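Side-chain contacts in OBCA, Oxalate Biosynthetic Component A (Burkholderia glumae, PDB 4NNB), which is an enzyme built on a TIM-barrel domain that holds a magnesium ion and an oxaloacetate ion: residues Asp329-Gln334 against Ser360-Arg365; Ala260-Val265 against Asp300-Ala305. One frame throughout, in Å; residues are numbered along the deposited sequence.

Overall arrangement
Both contacts lie on the barrel domain and show how pairing chemistry follows local setting. Contact 2 joins helix 255-268 to the loop that leads into strand 308-311; contact 1, further along the chain, joins helix 328-341 to the turn and the start of helix 363-368. They share no segment, and their centres are about 27 Å apart. Each is partly buried, with a sheltered and a more exposed side. In contact 1 the buried part is Leu331 on Tyr362, while a salt bridge and a water occupy the more exposed side. Contact 2 has no polar bond between its segments: Val262, Pro263 and Val302 meet by van der Waals packing, and the exposed Asp301 adds its CB.

Contact 1: Asp329-Gln334 against Ser360-Arg365; sequences DFLDAQ and SLYRDR
Asp332 and Arg365 form the salt bridge that ties helix 328-341 to the first turn of helix 363-368. Arg365 NH2 donates to Asp332 OD1 over 2.6 Å, with an N-H...O angle of 150°. The grip is single rather than forked, for Arg365 NE stays 3.5 Å from Asp332 OD1. OD1 is approached on its anti side, somewhat off the carboxylate plane, and the two planes are 70° apart. Arg365 reaches across with a chain extended from CG to NE, while Asp332, whose CG stands anti to its backbone N (chi1 -180°), swings its carboxylate nearer than its CB direction alone would bring it.

A water adds a second link. It accepts from Arg365 NE at 2.6 Å and can donate to the carbonyl Asp332 O at 3.0 Å, although other acceptors nearby compete for its protons.

Inward from the charges, Leu331 packs at about a right angle on Tyr362, the N-cap residue of helix 363-368. Its CD1 approaches the phenol end obliquely, 3.3 Å from Tyr362 OH and 3.7 Å from Tyr362 CZ, while Leu331 CB lies 3.9 Å from Tyr362 CE2. Pro313 and Pro328 also touch the tyrosine.

The two helices follow successive parallel strands, 308-311 and 344-349, so the contact joins neighbouring parts of the TIM barrel's outer layer. Leucine and phenol pack on its buried side, while the ion pair lies on the partly exposed one, where solvent would be expected to weaken its attraction; the short bond and the water together would be expected to limit how the guanidinium turns.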
# COMPACT_ATOMS: atom_id res chain seq x y z
N ASP A 329 -14.90 -22.06 12.65
CA ASP A 329 -16.32 -21.71 12.80
C ASP A 329 -16.67 -20.41 12.07
O ASP A 329 -17.69 -20.32 11.37
CB ASP A 329 -16.76 -21.66 14.28
CG ASP A 329 -15.99 -20.64 15.11
OD1 ASP A 329 -14.85 -20.27 14.75
OD2 ASP A 329 -16.51 -20.23 16.16
N PHE A 330 -15.81 -19.41 12.22
CA PHE A 330 -15.94 -18.18 11.44
C PHE A 330 -15.97 -18.47 9.94
O PHE A 330 -16.84 -17.95 9.21
CB PHE A 330 -14.79 -17.25 11.76
CG PHE A 330 -14.66 -16.11 10.80
CD1 PHE A 330 -15.64 -15.12 10.75
CD2 PHE A 330 -13.57 -16.01 9.95
CE1 PHE A 330 -15.53 -14.05 9.87
CE2 PHE A 330 -13.45 -14.94 9.06
CZ PHE A 330 -14.43 -13.96 9.03
N LEU A 331 -15.04 -19.29 9.46
CA LEU A 331 -14.97 -19.58 8.03
C LEU A 331 -16.19 -20.32 7.51
O LEU A 331 -16.65 -20.07 6.39
CB LEU A 331 -13.67 -20.33 7.69
CG LEU A 331 -12.43 -19.44 7.81
CD1 LEU A 331 -11.14 -20.27 7.88
CD2 LEU A 331 -12.38 -18.46 6.63
N ASP A 332 -16.74 -21.22 8.32
CA ASP A 332 -17.99 -21.90 7.96
C ASP A 332 -19.09 -20.87 7.69
O ASP A 332 -19.84 -20.98 6.70
CB ASP A 332 -18.43 -22.88 9.05
CG ASP A 332 -19.72 -23.61 8.71
OD1 ASP A 332 -19.74 -24.36 7.71
OD2 ASP A 332 -20.72 -23.44 9.43
N ALA A 333 -19.18 -19.88 8.56
CA ALA A 333 -20.15 -18.80 8.43
C ALA A 333 -19.88 -17.92 7.20
O ALA A 333 -20.82 -17.57 6.46
CB ALA A 333 -20.17 -17.95 9.71
N GLN A 334 -18.62 -17.54 6.98
CA GLN A 334 -18.24 -16.79 5.77
C GLN A 334 -18.68 -17.51 4.50
O GLN A 334 -19.40 -16.93 3.68
CB GLN A 334 -16.72 -16.54 5.71
CG GLN A 334 -16.20 -15.58 6.75
CD GLN A 334 -16.79 -14.16 6.66
OE1 GLN A 334 -17.85 -13.89 7.21
NE2 GLN A 334 -16.08 -13.26 5.97
N SER A 360 -7.53 -28.81 0.70
CA SER A 360 -8.03 -30.00 1.39
C SER A 360 -9.40 -29.76 2.00
O SER A 360 -10.42 -29.89 1.33
CB SER A 360 -7.01 -30.49 2.43
OG SER A 360 -6.79 -29.52 3.45
N LEU A 361 -9.41 -29.36 3.26
CA LEU A 361 -10.67 -29.19 3.99
C LEU A 361 -11.67 -28.22 3.35
O LEU A 361 -12.87 -28.49 3.32
CB LEU A 361 -10.38 -28.75 5.42
CG LEU A 361 -11.58 -28.83 6.36
CD1 LEU A 361 -11.89 -30.28 6.69
CD2 LEU A 361 -11.29 -28.04 7.62
N TYR A 362 -11.19 -27.10 2.82
CA TYR A 362 -12.11 -26.10 2.29
C TYR A 362 -12.36 -26.23 0.80
O TYR A 362 -13.03 -25.39 0.20
CB TYR A 362 -11.62 -24.69 2.62
CG TYR A 362 -11.54 -24.39 4.10
CD1 TYR A 362 -10.34 -24.50 4.79
CD2 TYR A 362 -12.67 -24.00 4.81
CE1 TYR A 362 -10.26 -24.23 6.15
CE2 TYR A 362 -12.60 -23.73 6.18
CZ TYR A 362 -11.40 -23.85 6.84
OH TYR A 362 -11.32 -23.58 8.19
N ARG A 363 -11.85 -27.29 0.20
CA ARG A 363 -11.90 -27.40 -1.26
C ARG A 363 -13.32 -27.45 -1.80
O ARG A 363 -13.67 -26.73 -2.74
CB ARG A 363 -11.08 -28.60 -1.76
CG ARG A 363 -11.23 -28.89 -3.24
CD ARG A 363 -10.26 -29.97 -3.69
NE ARG A 363 -10.24 -30.12 -5.14
CZ ARG A 363 -11.06 -30.91 -5.83
NH1 ARG A 363 -11.99 -31.62 -5.19
NH2 ARG A 363 -10.97 -30.98 -7.15
N ASP A 364 -14.17 -28.29 -1.20
CA ASP A 364 -15.54 -28.40 -1.68
C ASP A 364 -16.33 -27.10 -1.49
O ASP A 364 -17.15 -26.75 -2.34
CB ASP A 364 -16.28 -29.57 -0.99
CG ASP A 364 -15.85 -30.93 -1.52
OD1 ASP A 364 -15.06 -30.99 -2.48
OD2 ASP A 364 -16.32 -31.95 -0.97
N ARG A 365 -16.07 -26.39 -0.39
CA ARG A 365 -16.74 -25.11 -0.15
C ARG A 365 -16.32 -24.07 -1.19
O ARG A 365 -17.15 -23.28 -1.65
CB ARG A 365 -16.44 -24.59 1.27
CG ARG A 365 -17.38 -25.15 2.37
CD ARG A 365 -16.88 -24.76 3.76
NE ARG A 365 -17.83 -25.06 4.84
CZ ARG A 365 -17.92 -26.23 5.46
NH1 ARG A 365 -17.13 -27.25 5.11
NH2 ARG A 365 -18.79 -26.40 6.44
O HOH W 1 -19.80 -23.34 4.84

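Contact 2: Ala260-Val265 against Asp300-Ala305; sequences AIVPMV and DDVGSA
Pro263, which meets both Asp301 and Val302, stands in a helical turn whose shortest backbone bond runs from Val265 N to Ile261 O, 2.9 Å. Met264 N reaches Ala260 O as well, at 3.1 Å, but the proline nitrogen carries no proton and makes no bond to the preceding turn, and helix 255-268 is kinked there. The kinked part meets the loop by van der Waals packing, with no hydrogen bond across. Val302 CG2 lies 3.7 Å from Pro263 CA and also approaches the carbonyl of Val262, so this one methyl packs against backbone as much as side chain.

Beside it the two valines lie crosswise. The chi1 of Val262, 173°, turns CG1 away from its own backbone nitrogen and sets that methyl facing both branches of Val302, 4.0 Å from Val302 CG2 and 4.1 Å from Val302 CG1. The first torsion of Val302 itself, 132°, is not staggered, suggesting either strain or a loosely defined rotamer. On the more exposed side, Asp301 CB touches Pro263 CB at 3.9 Å, and its carboxylate oxygen OD2 comes only to 4.1 Å from Pro263 CG.

Elsewhere on the helix, Ile261 packs on Leu225 and Thr227 of strand 222-229. The helix therefore lies between a barrel strand and the loop before strand 308-311, an outer layer over parallel strands as expected of a TIM barrel.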
# COMPACT_ATOMS: atom_id res chain seq x y z
N ALA A 260 -21.85 4.14 0.68
CA ALA A 260 -21.59 5.26 -0.21
C ALA A 260 -20.76 4.82 -1.42
O ALA A 260 -21.13 5.09 -2.57
CB ALA A 260 -20.88 6.38 0.54
N ILE A 261 -19.66 4.11 -1.17
CA ILE A 261 -18.73 3.73 -2.24
C ILE A 261 -19.35 2.85 -3.32
O ILE A 261 -19.19 3.13 -4.51
CB ILE A 261 -17.45 3.05 -1.68
CG1 ILE A 261 -16.66 4.06 -0.84
CG2 ILE A 261 -16.59 2.51 -2.81
CD1 ILE A 261 -15.71 3.43 0.19
N VAL A 262 -20.04 1.78 -2.92
CA VAL A 262 -20.57 0.85 -3.90
C VAL A 262 -21.46 1.52 -4.97
O VAL A 262 -21.18 1.37 -6.17
CB VAL A 262 -21.27 -0.38 -3.25
CG1 VAL A 262 -21.95 -1.22 -4.31
CG2 VAL A 262 -20.24 -1.22 -2.46
N PRO A 263 -22.49 2.28 -4.57
CA PRO A 263 -23.28 2.91 -5.64
C PRO A 263 -22.58 4.10 -6.31
O PRO A 263 -22.87 4.37 -7.48
CB PRO A 263 -24.54 3.40 -4.90
CG PRO A 263 -24.08 3.63 -3.51
CD PRO A 263 -23.07 2.53 -3.24
N MET A 264 -21.68 4.80 -5.63
CA MET A 264 -20.99 5.92 -6.27
C MET A 264 -20.09 5.41 -7.39
O MET A 264 -20.07 5.97 -8.49
CB MET A 264 -20.22 6.79 -5.26
CG MET A 264 -21.15 7.60 -4.35
SD MET A 264 -20.31 8.76 -3.26
CE MET A 264 -18.96 7.77 -2.71
N VAL A 265 -19.39 4.31 -7.14
CA VAL A 265 -18.59 3.68 -8.18
C VAL A 265 -19.46 3.18 -9.33
O VAL A 265 -19.19 3.47 -10.50
CB VAL A 265 -17.75 2.49 -7.61
CG1 VAL A 265 -17.15 1.67 -8.74
CG2 VAL A 265 -16.66 3.02 -6.72
N ASP A 300 -29.15 -2.70 -2.63
CA ASP A 300 -30.34 -2.37 -3.42
C ASP A 300 -30.10 -1.30 -4.50
O ASP A 300 -30.70 -1.35 -5.57
CB ASP A 300 -31.49 -1.90 -2.53
CG ASP A 300 -32.03 -2.99 -1.62
OD1 ASP A 300 -32.44 -2.65 -0.49
OD2 ASP A 300 -32.04 -4.17 -2.03
N ASP A 301 -29.24 -0.33 -4.21
CA ASP A 301 -29.00 0.77 -5.14
C ASP A 301 -28.32 0.29 -6.40
O ASP A 301 -28.27 1.00 -7.40
CB ASP A 301 -28.12 1.82 -4.51
CG ASP A 301 -28.76 2.47 -3.32
OD1 ASP A 301 -29.99 2.34 -3.19
OD2 ASP A 301 -28.02 3.10 -2.53
N VAL A 302 -27.80 -0.92 -6.35
CA VAL A 302 -26.88 -1.40 -7.35
C VAL A 302 -27.37 -2.72 -7.93
O VAL A 302 -26.96 -3.15 -9.02
CB VAL A 302 -25.49 -1.45 -6.68
CG1 VAL A 302 -24.76 -2.74 -6.90
CG2 VAL A 302 -24.72 -0.23 -7.05
N GLY A 303 -28.31 -3.35 -7.23
CA GLY A 303 -28.92 -4.57 -7.70
C GLY A 303 -28.06 -5.82 -7.62
O GLY A 303 -28.31 -6.80 -8.34
N SER A 304 -27.05 -5.82 -6.75
CA SER A 304 -26.25 -7.02 -6.51
C SER A 304 -25.45 -6.93 -5.22
O SER A 304 -25.32 -5.86 -4.64
CB SER A 304 -25.28 -7.27 -7.66
OG SER A 304 -24.21 -6.35 -7.61
N ALA A 305 -24.94 -8.07 -4.77
CA ALA A 305 -23.93 -8.12 -3.72
C ALA A 305 -22.56 -7.82 -4.35
O ALA A 305 -22.43 -7.83 -5.58
CB ALA A 305 -23.94 -9.50 -3.06